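Local coordinates for protein CSE3 (Thermus thermophilus, PDB 2Y8Y) that cleaves CRISPR repeat RNA transcripts into crRNA as a Cas6-family endoribonuclease and stays bound to its product after processing, at residues A[35-40]-A[67-72]; A[137-142]-A[184-189]; A[102-107]-A[175-180]; A[10-15]-A[79-84]. One frame throughout, in Å; residues are numbered along the deposited sequence.

Overall arrangement
Cse3 illustrates how strand ladders build a ferredoxin-like protein and how a loop contact can meet RNA. Interaction 4 pairs strands of the four-stranded antiparallel sheet. Interaction 1 is nested in the loop closed by interaction 4, with centres about 18 Å apart, and carries bonds to A18 of the RNA, chain B. Interactions 2 and 3 belong to the other sheet, where both use strand 173-186, their centres about 19 Å apart. The centres of interactions 2 and 4 lie about 34 Å apart, on opposite sides of the chain's centre. Y27, inferred to stabilise the transition state, has its side chain about 10 Å from that of V175 in interaction 3 and about 12 Å from that of Y80 in interaction 4.

Interaction 1: A[35-40]-A[67-72]; sequences KAVSRA and TLTEPD. With nucleotides of chain B.
V37 and A40 press methyl groups against T69, and here the packing is close. V37 CG1, anti to its own carbonyl carbon (chi1 -72°), lies 3.7 Å from T69 OG1, with T67 CG2 and the CA and CB of P71 also around it. A40 CB points at the same threonine and reaches T69 OG1 at 3.3 Å. Against these two carbon neighbours, the hydroxyl finds its polar partner in the carboxylate of E46. Within the loop, T67 OG1 donates to T69 O at 2.8 Å.

V37 is the N-cap residue of helix 38-42, and the loop that follows strand 62-67 of the ferredoxin-like fold docks on this helix start. The bond that joins them is D72 N to A36 O, 2.9 Å long and nearly straight at 169°.

The solvent side is looser: E70 turns its CB away from the helix start and is exposed, and the D72 carboxylate leads off to S74 OG. S38, whose side chain does not touch the loop, bonds to the RNA instead. Its OG donates to N1 of A18 in chain B at 2.7 Å, while N6 of the same adenine donates to S38 O at 3.0 Å.

Interaction 2: A[137-142]-A[184-189]; sequences GGFRLL and LEVVDP
F139-L141 and L184-V186 run antiparallel, their axes 4.6 Å apart and their directions 156° apart, with R140 and E185 as the hydrogen-bonded pair. This is a ladder of the second sheet in a ferredoxin-like protein, entered directly from a helix. G138, at positive phi, is the C-prime residue of the Schellman motif that ends helix 123-136. Its carbonyl oxygen then accepts two bonds from the same side of its plane, from V187 N at 2.8 Å and D188 N at 3.0 Å. D188 in turn is the N-cap of helix 189-198, and its carboxylate pairs with R191.

On one face, F139 sets ring atom CD1 3.6 Å from L184 CD1 and its edge, in plane, toward E185 O. Helix 189-198 packs on the same phenyl ring. On the other face, R140 and E185 lie side by side, but their flat ends stand 88° apart, and R140 NH1 and E185 OE2 form a salt bridge at 3.3 Å whose hydrogen bond is weak. V187 CG2 sits over one face of the guanidinium, 3.5 Å above its plane and offset toward the rim. A water donates to L141 O at 2.6 Å and to E185 OE2 at 3.0 Å.

Interaction 3: A[102-107]-A[175-180]; sequences RLRANP and VQAVLF
L103 and F180 exchange both of their backbone bonds, L103 N to F180 O and F180 N to L103 O, and A105 and V178 repeat the pattern two residues on. This antiparallel ladder, with strand directions 169° apart, joins strands 98-110 and 173-186 in the larger sheet of the ferredoxin-like architecture.

The first shell differs on the two faces. On the face of F180, P107 CG comes to the ring edge, 4.0 Å from CZ, with A105 CB also near the ring plane. V178 CG1 lies over one face of that ring, 3.6 Å above the plane and toward its rim, while V178 CG2 touches P107 CD at 3.7 Å. On the other face L179 CD1 lies between two arginine stems, 3.9 Å from R102 CG and 3.9 Å from R104 CB. R102 NH1 also comes near L179 CD2.

A second shell surrounds these groups. W129 and L130 of helix 123-136 pack over the side of A105, P107 and F180. The R102 guanidinium has a salt bridge to E181, and R104 NE donates to a water, in plane at the guanidinium edge, which makes a weak bond to A177 O.

Where the regular ladder gives out, N106 takes over with its side chain. CG is anti to the backbone N (chi1 176°), and ND2 donates to Q176 O at 2.9 Å, on a lone pair in that carbonyl's plane, though the oxygen is tilted out of the N106 amide plane. A second water accepts from ND2 at 3.2 Å and from Q176 N at 2.9 Å.

Interaction 4: A[10-15]-A[79-84]; sequences LVLNPA and GYAQVF
Q82 N donates to V11 O at 2.9 Å, and V11 N returns a bond to Q82 O, a nearly straight one at 172°. The two residues form the hydrogen-bonded pair of an antiparallel ladder between strands 5-12 and 81-89, the latter an outermost strand of the four-stranded sheet in this ferredoxin-like protein. N13 N to Y80 O carries the backbone bonding one step past the last bridge.

On the face toward helices 17-24 and 26-34, L12 and Y80 lie side by side and point the same way. L12 CG is 3.9 Å from Y80 CE2, and L12 CD2 is 3.8 Å from Y80 OH; that hydroxyl is hydrogen-bonded to D22 of helix 17-24. L12 CD1 also meets A81 CB at 3.8 Å. Farther along, L10 CD2 rests on the methyls of V83, 3.8 Å from CG2. On the other face V11 CG2 touches F84 CE1 at 3.7 Å, and the F84 ring has a cation-pi partner in K9.

N13 uses both ends of its amide just past the strand. CG is anti to the backbone N (chi1 -180°), close to G79 O, and ND2 donates to G79 O at 3.0 Å. That acceptor lies within 5° of the amide plane and takes the donor in its own carbonyl plane. OD1 turns to its own chain and accepts from A15 N, which sits well above the carbonyl plane, to make an Asx turn. Donor and acceptor ends are thus used on different partners, which is consistent with a defined amide orientation and ties the strand end to the turn that follows.

Interaction 1: A[35-40]-A[67-72]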
loop_
_atom_site.group_PDB
_atom_site.type_symbol
_atom_site.label_atom_id
_atom_site.label_comp_id
_atom_site.label_asym_id
_atom_site.label_seq_id
_atom_site.Cartn_x
_atom_site.Cartn_y
_atom_site.Cartn_z
ATOM N N LYS A 35 15.115 6.111 -3.208
ATOM C CA LYS A 35 16.546 5.975 -3.442
ATOM C C LYS A 35 16.967 4.517 -3.575
ATOM O O LYS A 35 17.922 4.213 -4.286
ATOM C CB LYS A 35 17.350 6.637 -2.322
ATOM C CG LYS A 35 17.147 8.138 -2.214
ATOM C CD LYS A 35 17.932 8.719 -1.053
ATOM C CE LYS A 35 17.569 10.175 -0.821
ATOM N NZ LYS A 35 18.376 10.781 0.277
ATOM N N ALA A 36 16.267 3.623 -2.879
ATOM C CA ALA A 36 16.636 2.204 -2.872
ATOM C C ALA A 36 16.400 1.508 -4.201
ATOM O O ALA A 36 16.948 0.442 -4.454
ATOM C CB ALA A 36 15.905 1.466 -1.751
ATOM N N VAL A 37 15.561 2.102 -5.045
ATOM C CA VAL A 37 15.249 1.522 -6.349
ATOM C C VAL A 37 15.312 2.590 -7.440
ATOM O O VAL A 37 14.544 2.561 -8.404
ATOM C CB VAL A 37 13.882 0.821 -6.340
ATOM C CG1 VAL A 37 13.959 -0.470 -5.536
ATOM C CG2 VAL A 37 12.815 1.754 -5.794
ATOM N N SER A 38 16.243 3.526 -7.276
ATOM C CA SER A 38 16.328 4.707 -8.136
ATOM C C SER A 38 16.463 4.393 -9.625
ATOM O O SER A 38 15.732 4.940 -10.451
ATOM C CB SER A 38 17.469 5.619 -7.680
ATOM O OG SER A 38 17.604 6.733 -8.543
ATOM N N ARG A 39 17.394 3.516 -9.979
ATOM C CA ARG A 39 17.572 3.189 -11.387
ATOM C C ARG A 39 16.358 2.482 -11.972
ATOM O O ARG A 39 15.942 2.774 -13.097
ATOM C CB ARG A 39 18.826 2.350 -11.610
ATOM C CG ARG A 39 19.040 1.982 -13.075
ATOM C CD ARG A 39 20.502 1.689 -13.360
ATOM N NE ARG A 39 20.987 0.574 -12.559
ATOM C CZ ARG A 39 20.696 -0.697 -12.805
ATOM N NH1 ARG A 39 19.915 -1.011 -13.832
ATOM N NH2 ARG A 39 21.180 -1.655 -12.026
ATOM N N ALA A 40 15.790 1.539 -11.223
ATOM C CA ALA A 40 14.619 0.822 -11.705
ATOM C C ALA A 40 13.468 1.793 -11.967
ATOM O O ALA A 40 12.719 1.639 -12.933
ATOM C CB ALA A 40 14.201 -0.268 -10.721
ATOM N N THR A 67 8.639 -3.608 -3.371
ATOM C CA THR A 67 9.197 -3.191 -4.642
ATOM C C THR A 67 9.133 -4.357 -5.614
ATOM O O THR A 67 9.116 -5.511 -5.207
ATOM C CB THR A 67 10.652 -2.714 -4.493
ATOM O OG1 THR A 67 11.438 -3.743 -3.878
ATOM C CG2 THR A 67 10.726 -1.465 -3.625
ATOM N N LEU A 68 9.062 -4.040 -6.894
ATOM C CA LEU A 68 9.057 -5.059 -7.935
ATOM C C LEU A 68 10.471 -5.475 -8.323
ATOM O O LEU A 68 10.659 -6.512 -8.961
ATOM C CB LEU A 68 8.320 -4.531 -9.165
ATOM C CG LEU A 68 6.875 -4.093 -8.912
ATOM C CD1 LEU A 68 6.233 -3.615 -10.207
ATOM C CD2 LEU A 68 6.067 -5.221 -8.331
ATOM N N THR A 69 11.453 -4.666 -7.938
ATOM C CA THR A 69 12.848 -4.951 -8.266
ATOM C C THR A 69 13.644 -5.003 -6.980
ATOM O O THR A 69 13.187 -4.573 -5.937
ATOM C CB THR A 69 13.430 -3.902 -9.230
ATOM O OG1 THR A 69 13.611 -2.644 -8.557
ATOM C CG2 THR A 69 12.499 -3.707 -10.428
ATOM N N GLU A 70 14.846 -5.557 -7.042
ATOM C CA GLU A 70 15.594 -5.777 -5.821
ATOM C C GLU A 70 16.104 -4.452 -5.279
ATOM O O GLU A 70 16.835 -3.743 -5.963
ATOM C CB GLU A 70 16.761 -6.737 -6.062
ATOM C CG GLU A 70 17.382 -7.194 -4.761
ATOM C CD GLU A 70 18.532 -8.144 -4.969
ATOM O OE1 GLU A 70 18.780 -8.507 -6.132
ATOM O OE2 GLU A 70 19.181 -8.521 -3.968
ATOM N N PRO A 71 15.709 -4.110 -4.046
ATOM C CA PRO A 71 16.105 -2.813 -3.497
ATOM C C PRO A 71 17.542 -2.835 -2.996
ATOM O O PRO A 71 18.057 -3.903 -2.667
ATOM C CB PRO A 71 15.149 -2.640 -2.314
ATOM C CG PRO A 71 14.876 -4.048 -1.861
ATOM C CD PRO A 71 14.922 -4.909 -3.089
ATOM N N ASP A 72 18.186 -1.674 -2.958
ATOM C CA ASP A 72 19.483 -1.573 -2.301
ATOM C C ASP A 72 19.376 -0.579 -1.149
ATOM O O ASP A 72 19.357 0.642 -1.334
ATOM C CB ASP A 72 20.612 -1.218 -3.275
ATOM C CG ASP A 72 21.994 -1.532 -2.695
ATOM O OD1 ASP A 72 22.162 -1.336 -1.475
ATOM O OD2 ASP A 72 22.910 -1.994 -3.432
ATOM P P A B 18 6.625 13.488 -5.821
ATOM O OP1 A B 18 5.705 13.133 -4.727
ATOM O OP2 A B 18 6.745 14.914 -6.223
ATOM O "O5'" A B 18 8.066 12.885 -5.515
ATOM C "C5'" A B 18 9.193 13.209 -6.317
ATOM C "C4'" A B 18 10.477 12.914 -5.586
ATOM O "O4'" A B 18 10.645 11.478 -5.436
ATOM C "C3'" A B 18 11.759 13.351 -6.271
ATOM O "O3'" A B 18 12.023 14.736 -6.135
ATOM C "C2'" A B 18 12.797 12.461 -5.603
ATOM O "O2'" A B 18 13.101 12.931 -4.296
ATOM C "C1'" A B 18 12.021 11.152 -5.479
ATOM N N9 A B 18 12.261 10.276 -6.640
ATOM C C8 A B 18 11.427 9.984 -7.692
ATOM N N7 A B 18 11.961 9.168 -8.573
ATOM C C5 A B 18 13.236 8.921 -8.073
ATOM C C6 A B 18 14.314 8.137 -8.529
ATOM N N6 A B 18 14.292 7.422 -9.656
ATOM N N1 A B 18 15.435 8.112 -7.775
ATOM C C2 A B 18 15.478 8.826 -6.645
ATOM N N3 A B 18 14.530 9.596 -6.116
ATOM C C4 A B 18 13.429 9.600 -6.884
#

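Interaction 2: A[137-142]-A[184-189]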
loop_
_atom_site.group_PDB
_atom_site.type_symbol
_atom_site.label_atom_id
_atom_site.label_comp_id
_atom_site.label_asym_id
_atom_site.label_seq_id
_atom_site.Cartn_x
_atom_site.Cartn_y
_atom_site.Cartn_z
ATOM N N GLY A 137 -10.122 -5.842 -9.848
ATOM C CA GLY A 137 -8.751 -6.304 -9.742
ATOM C C GLY A 137 -8.539 -7.795 -9.554
ATOM O O GLY A 137 -7.416 -8.203 -9.261
ATOM N N GLY A 138 -9.585 -8.604 -9.705
ATOM C CA GLY A 138 -9.414 -10.054 -9.682
ATOM C C GLY A 138 -9.601 -10.727 -8.334
ATOM O O GLY A 138 -9.311 -11.913 -8.197
ATOM N N PHE A 139 -10.078 -9.977 -7.347
ATOM C CA PHE A 139 -10.384 -10.503 -6.022
ATOM C C PHE A 139 -11.873 -10.317 -5.727
ATOM O O PHE A 139 -12.606 -9.732 -6.525
ATOM C CB PHE A 139 -9.604 -9.719 -4.961
ATOM C CG PHE A 139 -8.090 -9.907 -4.994
ATOM C CD1 PHE A 139 -7.515 -11.063 -4.493
ATOM C CD2 PHE A 139 -7.257 -8.887 -5.442
ATOM C CE1 PHE A 139 -6.140 -11.218 -4.470
ATOM C CE2 PHE A 139 -5.876 -9.036 -5.410
ATOM C CZ PHE A 139 -5.329 -10.200 -4.919
ATOM N N ARG A 140 -12.322 -10.768 -4.567
ATOM C CA ARG A 140 -13.676 -10.447 -4.100
ATOM C C ARG A 140 -13.683 -10.537 -2.585
ATOM O O ARG A 140 -13.154 -11.487 -2.029
ATOM C CB ARG A 140 -14.714 -11.415 -4.691
ATOM C CG ARG A 140 -16.172 -10.991 -4.458
ATOM C CD ARG A 140 -17.175 -11.935 -5.132
ATOM N NE ARG A 140 -16.900 -12.134 -6.557
ATOM C CZ ARG A 140 -16.671 -13.321 -7.109
ATOM N NH1 ARG A 140 -16.688 -14.406 -6.351
ATOM N NH2 ARG A 140 -16.424 -13.420 -8.407
ATOM N N LEU A 141 -14.291 -9.570 -1.900
ATOM C CA LEU A 141 -14.443 -9.724 -0.452
ATOM C C LEU A 141 -15.235 -10.980 -0.106
ATOM O O LEU A 141 -16.172 -11.360 -0.819
ATOM C CB LEU A 141 -15.178 -8.530 0.147
ATOM C CG LEU A 141 -14.431 -7.248 0.422
ATOM C CD1 LEU A 141 -15.384 -6.269 1.120
ATOM C CD2 LEU A 141 -13.213 -7.534 1.279
ATOM N N LEU A 142 -14.884 -11.622 1.001
ATOM C CA LEU A 142 -15.689 -12.725 1.511
ATOM C C LEU A 142 -16.892 -12.142 2.241
ATOM O O LEU A 142 -16.838 -11.014 2.719
ATOM C CB LEU A 142 -14.883 -13.589 2.481
ATOM C CG LEU A 142 -13.737 -14.405 1.883
ATOM C CD1 LEU A 142 -13.236 -15.440 2.878
ATOM C CD2 LEU A 142 -14.187 -15.075 0.602
ATOM N N LEU A 184 -10.632 -11.946 1.846
ATOM C CA LEU A 184 -11.040 -11.942 0.452
ATOM C C LEU A 184 -10.744 -13.281 -0.204
ATOM O O LEU A 184 -10.129 -14.169 0.398
ATOM C CB LEU A 184 -10.390 -10.782 -0.310
ATOM C CG LEU A 184 -8.858 -10.686 -0.311
ATOM C CD1 LEU A 184 -8.225 -11.835 -1.089
ATOM C CD2 LEU A 184 -8.411 -9.356 -0.898
ATOM N N GLU A 185 -11.211 -13.439 -1.435
ATOM C CA GLU A 185 -10.832 -14.597 -2.234
ATOM C C GLU A 185 -10.276 -14.156 -3.579
ATOM O O GLU A 185 -10.628 -13.087 -4.099
ATOM C CB GLU A 185 -12.004 -15.564 -2.420
ATOM C CG GLU A 185 -13.194 -14.978 -3.144
ATOM C CD GLU A 185 -14.262 -16.022 -3.438
ATOM O OE1 GLU A 185 -13.915 -17.214 -3.570
ATOM O OE2 GLU A 185 -15.443 -15.644 -3.548
ATOM N N VAL A 186 -9.407 -14.991 -4.135
ATOM C CA VAL A 186 -8.879 -14.806 -5.479
ATOM C C VAL A 186 -9.927 -15.273 -6.482
ATOM O O VAL A 186 -10.461 -16.381 -6.372
ATOM C CB VAL A 186 -7.610 -15.643 -5.663
ATOM C CG1 VAL A 186 -7.086 -15.544 -7.105
ATOM C CG2 VAL A 186 -6.570 -15.213 -4.660
ATOM N N VAL A 187 -10.239 -14.419 -7.451
ATOM C CA VAL A 187 -11.199 -14.778 -8.487
ATOM C C VAL A 187 -10.470 -15.089 -9.788
ATOM O O VAL A 187 -10.661 -16.154 -10.387
ATOM C CB VAL A 187 -12.235 -13.640 -8.665
ATOM C CG1 VAL A 187 -13.196 -13.950 -9.813
ATOM C CG2 VAL A 187 -13.006 -13.456 -7.385
ATOM N N ASP A 188 -9.600 -14.171 -10.195
ATOM C CA ASP A 188 -8.820 -14.288 -11.417
ATOM C C ASP A 188 -7.352 -14.086 -11.040
ATOM O O ASP A 188 -6.927 -12.963 -10.794
ATOM C CB ASP A 188 -9.284 -13.204 -12.398
ATOM C CG ASP A 188 -8.467 -13.158 -13.679
ATOM O OD1 ASP A 188 -7.414 -13.811 -13.762
ATOM O OD2 ASP A 188 -8.891 -12.440 -14.609
ATOM N N PRO A 189 -6.572 -15.173 -10.971
ATOM C CA PRO A 189 -5.177 -15.034 -10.533
ATOM C C PRO A 189 -4.355 -14.050 -11.360
ATOM O O PRO A 189 -3.517 -13.346 -10.790
ATOM C CB PRO A 189 -4.622 -16.453 -10.672
ATOM C CG PRO A 189 -5.820 -17.310 -10.447
ATOM C CD PRO A 189 -6.972 -16.589 -11.091
HETATM O O HOH W 1 -16.922 -13.694 -1.818
#

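Interaction 3: A[102-107]-A[175-180]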
loop_
_atom_site.group_PDB
_atom_site.type_symbol
_atom_site.label_atom_id
_atom_site.label_comp_id
_atom_site.label_asym_id
_atom_site.label_seq_id
_atom_site.Cartn_x
_atom_site.Cartn_y
_atom_site.Cartn_z
ATOM N N ARG A 102 -4.819 -6.501 4.218
ATOM C CA ARG A 102 -4.747 -5.185 4.831
ATOM C C ARG A 102 -4.448 -4.196 3.717
ATOM O O ARG A 102 -3.622 -4.470 2.833
ATOM C CB ARG A 102 -3.643 -5.162 5.892
ATOM C CG ARG A 102 -3.460 -3.813 6.581
ATOM C CD ARG A 102 -2.474 -3.889 7.735
ATOM N NE ARG A 102 -3.054 -4.630 8.851
ATOM C CZ ARG A 102 -3.347 -4.103 10.040
ATOM N NH1 ARG A 102 -3.102 -2.824 10.289
ATOM N NH2 ARG A 102 -3.867 -4.865 10.993
ATOM N N LEU A 103 -5.142 -3.056 3.737
ATOM C CA LEU A 103 -4.939 -2.032 2.723
ATOM C C LEU A 103 -5.236 -0.674 3.307
ATOM O O LEU A 103 -6.371 -0.410 3.723
ATOM C CB LEU A 103 -5.854 -2.244 1.511
ATOM C CG LEU A 103 -5.924 -1.082 0.506
ATOM C CD1 LEU A 103 -4.537 -0.834 -0.133
ATOM C CD2 LEU A 103 -7.002 -1.345 -0.568
ATOM N N ARG A 104 -4.227 0.191 3.319
ATOM C CA ARG A 104 -4.431 1.581 3.691
ATOM C C ARG A 104 -4.577 2.366 2.397
ATOM O O ARG A 104 -3.647 2.406 1.593
ATOM C CB ARG A 104 -3.232 2.106 4.480
ATOM C CG ARG A 104 -3.580 3.340 5.303
ATOM C CD ARG A 104 -2.357 3.939 5.994
ATOM N NE ARG A 104 -2.764 4.903 7.007
ATOM C CZ ARG A 104 -1.926 5.684 7.674
ATOM N NH1 ARG A 104 -0.624 5.633 7.419
ATOM N NH2 ARG A 104 -2.400 6.525 8.587
ATOM N N ALA A 105 -5.744 2.974 2.189
ATOM C CA ALA A 105 -6.099 3.530 0.883
ATOM C C ALA A 105 -6.706 4.909 0.992
ATOM O O ALA A 105 -7.010 5.377 2.080
ATOM C CB ALA A 105 -7.088 2.627 0.190
ATOM N N ASN A 106 -6.870 5.535 -0.172
ATOM C CA ASN A 106 -7.550 6.823 -0.307
ATOM C C ASN A 106 -8.756 6.632 -1.215
ATOM O O ASN A 106 -8.680 6.917 -2.408
ATOM C CB ASN A 106 -6.565 7.847 -0.893
ATOM C CG ASN A 106 -7.187 9.204 -1.182
ATOM O OD1 ASN A 106 -7.010 9.743 -2.277
ATOM N ND2 ASN A 106 -7.882 9.781 -0.199
ATOM N N PRO A 107 -9.868 6.113 -0.666
ATOM C CA PRO A 107 -11.044 5.890 -1.515
ATOM C C PRO A 107 -11.490 7.207 -2.131
ATOM O O PRO A 107 -11.647 8.204 -1.421
ATOM C CB PRO A 107 -12.096 5.338 -0.538
ATOM C CG PRO A 107 -11.274 4.741 0.614
ATOM C CD PRO A 107 -10.100 5.685 0.728
ATOM N N VAL A 175 -4.771 14.286 3.004
ATOM C CA VAL A 175 -5.162 13.133 2.206
ATOM C C VAL A 175 -5.830 12.124 3.116
ATOM O O VAL A 175 -5.228 11.658 4.077
ATOM C CB VAL A 175 -3.938 12.493 1.530
ATOM C CG1 VAL A 175 -4.351 11.274 0.719
ATOM C CG2 VAL A 175 -3.226 13.523 0.665
ATOM N N GLN A 176 -7.085 11.802 2.827
ATOM C CA GLN A 176 -7.810 10.849 3.658
ATOM C C GLN A 176 -7.227 9.446 3.531
ATOM O O GLN A 176 -7.046 8.923 2.426
ATOM C CB GLN A 176 -9.309 10.870 3.328
ATOM C CG GLN A 176 -10.087 10.003 4.282
ATOM C CD GLN A 176 -11.567 10.235 4.250
ATOM O OE1 GLN A 176 -12.094 10.929 3.378
ATOM N NE2 GLN A 176 -12.250 9.665 5.221
ATOM N N ALA A 177 -6.935 8.837 4.676
ATOM C CA ALA A 177 -6.310 7.525 4.710
ATOM C C ALA A 177 -7.203 6.579 5.493
ATOM O O ALA A 177 -7.429 6.768 6.693
ATOM C CB ALA A 177 -4.935 7.624 5.353
ATOM N N VAL A 178 -7.706 5.561 4.803
ATOM C CA VAL A 178 -8.641 4.615 5.373
ATOM C C VAL A 178 -7.949 3.261 5.429
ATOM O O VAL A 178 -7.518 2.735 4.387
ATOM C CB VAL A 178 -9.902 4.524 4.495
ATOM C CG1 VAL A 178 -10.896 3.537 5.084
ATOM C CG2 VAL A 178 -10.542 5.881 4.360
ATOM N N LEU A 179 -7.812 2.713 6.633
ATOM C CA LEU A 179 -7.161 1.428 6.836
ATOM C C LEU A 179 -8.192 0.307 6.895
ATOM O O LEU A 179 -8.960 0.204 7.863
ATOM C CB LEU A 179 -6.329 1.455 8.125
ATOM C CG LEU A 179 -5.558 0.173 8.439
ATOM C CD1 LEU A 179 -4.542 -0.145 7.340
ATOM C CD2 LEU A 179 -4.862 0.340 9.770
ATOM N N PHE A 180 -8.206 -0.523 5.850
ATOM C CA PHE A 180 -9.116 -1.658 5.739
ATOM C C PHE A 180 -8.395 -2.941 6.128
ATOM O O PHE A 180 -7.218 -3.134 5.787
ATOM C CB PHE A 180 -9.558 -1.869 4.284
ATOM C CG PHE A 180 -10.348 -0.741 3.672
ATOM C CD1 PHE A 180 -11.709 -0.581 3.943
ATOM C CD2 PHE A 180 -9.752 0.094 2.737
ATOM C CE1 PHE A 180 -12.451 0.417 3.310
ATOM C CE2 PHE A 180 -10.475 1.094 2.110
ATOM C CZ PHE A 180 -11.833 1.261 2.409
HETATM O O HOH W 2 -5.430 5.043 7.894
HETATM O O HOH W 3 -8.179 12.889 0.392
#

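Interaction 4: A[10-15]-A[79-84]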
loop_
_atom_site.group_PDB
_atom_site.type_symbol
_atom_site.label_atom_id
_atom_site.label_comp_id
_atom_site.label_asym_id
_atom_site.label_seq_id
_atom_site.Cartn_x
_atom_site.Cartn_y
_atom_site.Cartn_z
ATOM N N LEU A 10 11.317 -2.202 7.512
ATOM C CA LEU A 10 12.220 -1.244 8.141
ATOM C C LEU A 10 11.676 -0.859 9.507
ATOM O O LEU A 10 10.514 -0.479 9.632
ATOM C CB LEU A 10 12.367 0.020 7.288
ATOM C CG LEU A 10 12.720 -0.134 5.810
ATOM C CD1 LEU A 10 12.568 1.195 5.084
ATOM C CD2 LEU A 10 14.131 -0.681 5.618
ATOM N N VAL A 11 12.504 -0.969 10.541
ATOM C CA VAL A 11 12.121 -0.460 11.849
ATOM C C VAL A 11 12.865 0.848 12.067
ATOM O O VAL A 11 14.069 0.861 12.297
ATOM C CB VAL A 11 12.421 -1.462 12.972
ATOM C CG1 VAL A 11 12.097 -0.849 14.317
ATOM C CG2 VAL A 11 11.617 -2.733 12.768
ATOM N N LEU A 12 12.150 1.959 11.957
ATOM C CA LEU A 12 12.804 3.260 12.014
ATOM C C LEU A 12 13.247 3.654 13.424
ATOM O O LEU A 12 12.624 3.285 14.419
ATOM C CB LEU A 12 11.938 4.349 11.373
ATOM C CG LEU A 12 12.144 4.567 9.864
ATOM C CD1 LEU A 12 11.927 3.288 9.068
ATOM C CD2 LEU A 12 11.246 5.677 9.347
ATOM N N ASN A 13 14.345 4.397 13.487
ATOM C CA ASN A 13 14.939 4.801 14.752
ATOM C C ASN A 13 14.488 6.199 15.155
ATOM O O ASN A 13 14.869 7.182 14.524
ATOM C CB ASN A 13 16.463 4.742 14.639
ATOM C CG ASN A 13 17.164 5.144 15.919
ATOM O OD1 ASN A 13 16.570 5.155 17.000
ATOM N ND2 ASN A 13 18.442 5.480 15.803
ATOM N N PRO A 14 13.674 6.285 16.216
ATOM C CA PRO A 14 13.157 7.548 16.757
ATOM C C PRO A 14 14.274 8.537 17.088
ATOM O O PRO A 14 14.041 9.745 17.100
ATOM C CB PRO A 14 12.453 7.111 18.045
ATOM C CG PRO A 14 12.063 5.695 17.795
ATOM C CD PRO A 14 13.174 5.118 16.964
ATOM N N ALA A 15 15.469 8.021 17.352
ATOM C CA ALA A 15 16.620 8.860 17.678
ATOM C C ALA A 15 17.159 9.604 16.458
ATOM O O ALA A 15 17.843 10.620 16.592
ATOM C CB ALA A 15 17.719 8.019 18.312
ATOM N N GLY A 79 22.036 4.700 11.091
ATOM C CA GLY A 79 21.188 4.960 12.238
ATOM C C GLY A 79 19.739 5.260 11.898
ATOM O O GLY A 79 18.917 5.426 12.799
ATOM N N TYR A 80 19.418 5.319 10.606
ATOM C CA TYR A 80 18.060 5.628 10.154
ATOM C C TYR A 80 17.076 4.531 10.540
ATOM O O TYR A 80 16.016 4.802 11.115
ATOM C CB TYR A 80 18.042 5.841 8.637
ATOM C CG TYR A 80 16.689 6.158 8.033
ATOM C CD1 TYR A 80 16.241 7.468 7.937
ATOM C CD2 TYR A 80 15.876 5.150 7.529
ATOM C CE1 TYR A 80 15.009 7.766 7.368
ATOM C CE2 TYR A 80 14.646 5.436 6.959
ATOM C CZ TYR A 80 14.220 6.747 6.886
ATOM O OH TYR A 80 12.997 7.028 6.318
ATOM N N ALA A 81 17.429 3.288 10.224
ATOM C CA ALA A 81 16.537 2.176 10.504
ATOM C C ALA A 81 17.265 0.852 10.677
ATOM O O ALA A 81 18.401 0.676 10.226
ATOM C CB ALA A 81 15.495 2.056 9.398
ATOM N N GLN A 82 16.599 -0.077 11.348
ATOM C CA GLN A 82 17.000 -1.467 11.312
ATOM C C GLN A 82 16.352 -2.068 10.074
ATOM O O GLN A 82 15.125 -2.105 9.960
ATOM C CB GLN A 82 16.533 -2.195 12.568
ATOM C CG GLN A 82 16.925 -3.657 12.607
ATOM C CD GLN A 82 16.568 -4.313 13.923
ATOM O OE1 GLN A 82 15.957 -3.690 14.793
ATOM N NE2 GLN A 82 16.950 -5.577 14.078
ATOM N N VAL A 83 17.177 -2.494 9.124
ATOM C CA VAL A 83 16.691 -3.095 7.886
ATOM C C VAL A 83 16.681 -4.608 8.017
ATOM O O VAL A 83 17.731 -5.231 8.111
ATOM C CB VAL A 83 17.589 -2.736 6.680
ATOM C CG1 VAL A 83 17.017 -3.325 5.391
ATOM C CG2 VAL A 83 17.771 -1.230 6.564
ATOM N N PHE A 84 15.499 -5.205 8.038
ATOM C CA PHE A 84 15.413 -6.659 8.014
ATOM C C PHE A 84 15.712 -7.124 6.595
ATOM O O PHE A 84 15.394 -6.424 5.635
ATOM C CB PHE A 84 14.028 -7.120 8.482
ATOM C CG PHE A 84 13.839 -7.025 9.969
ATOM C CD1 PHE A 84 13.755 -5.794 10.595
ATOM C CD2 PHE A 84 13.765 -8.170 10.745
ATOM C CE1 PHE A 84 13.595 -5.705 11.964
ATOM C CE2 PHE A 84 13.605 -8.086 12.121
ATOM C CZ PHE A 84 13.520 -6.853 12.727
#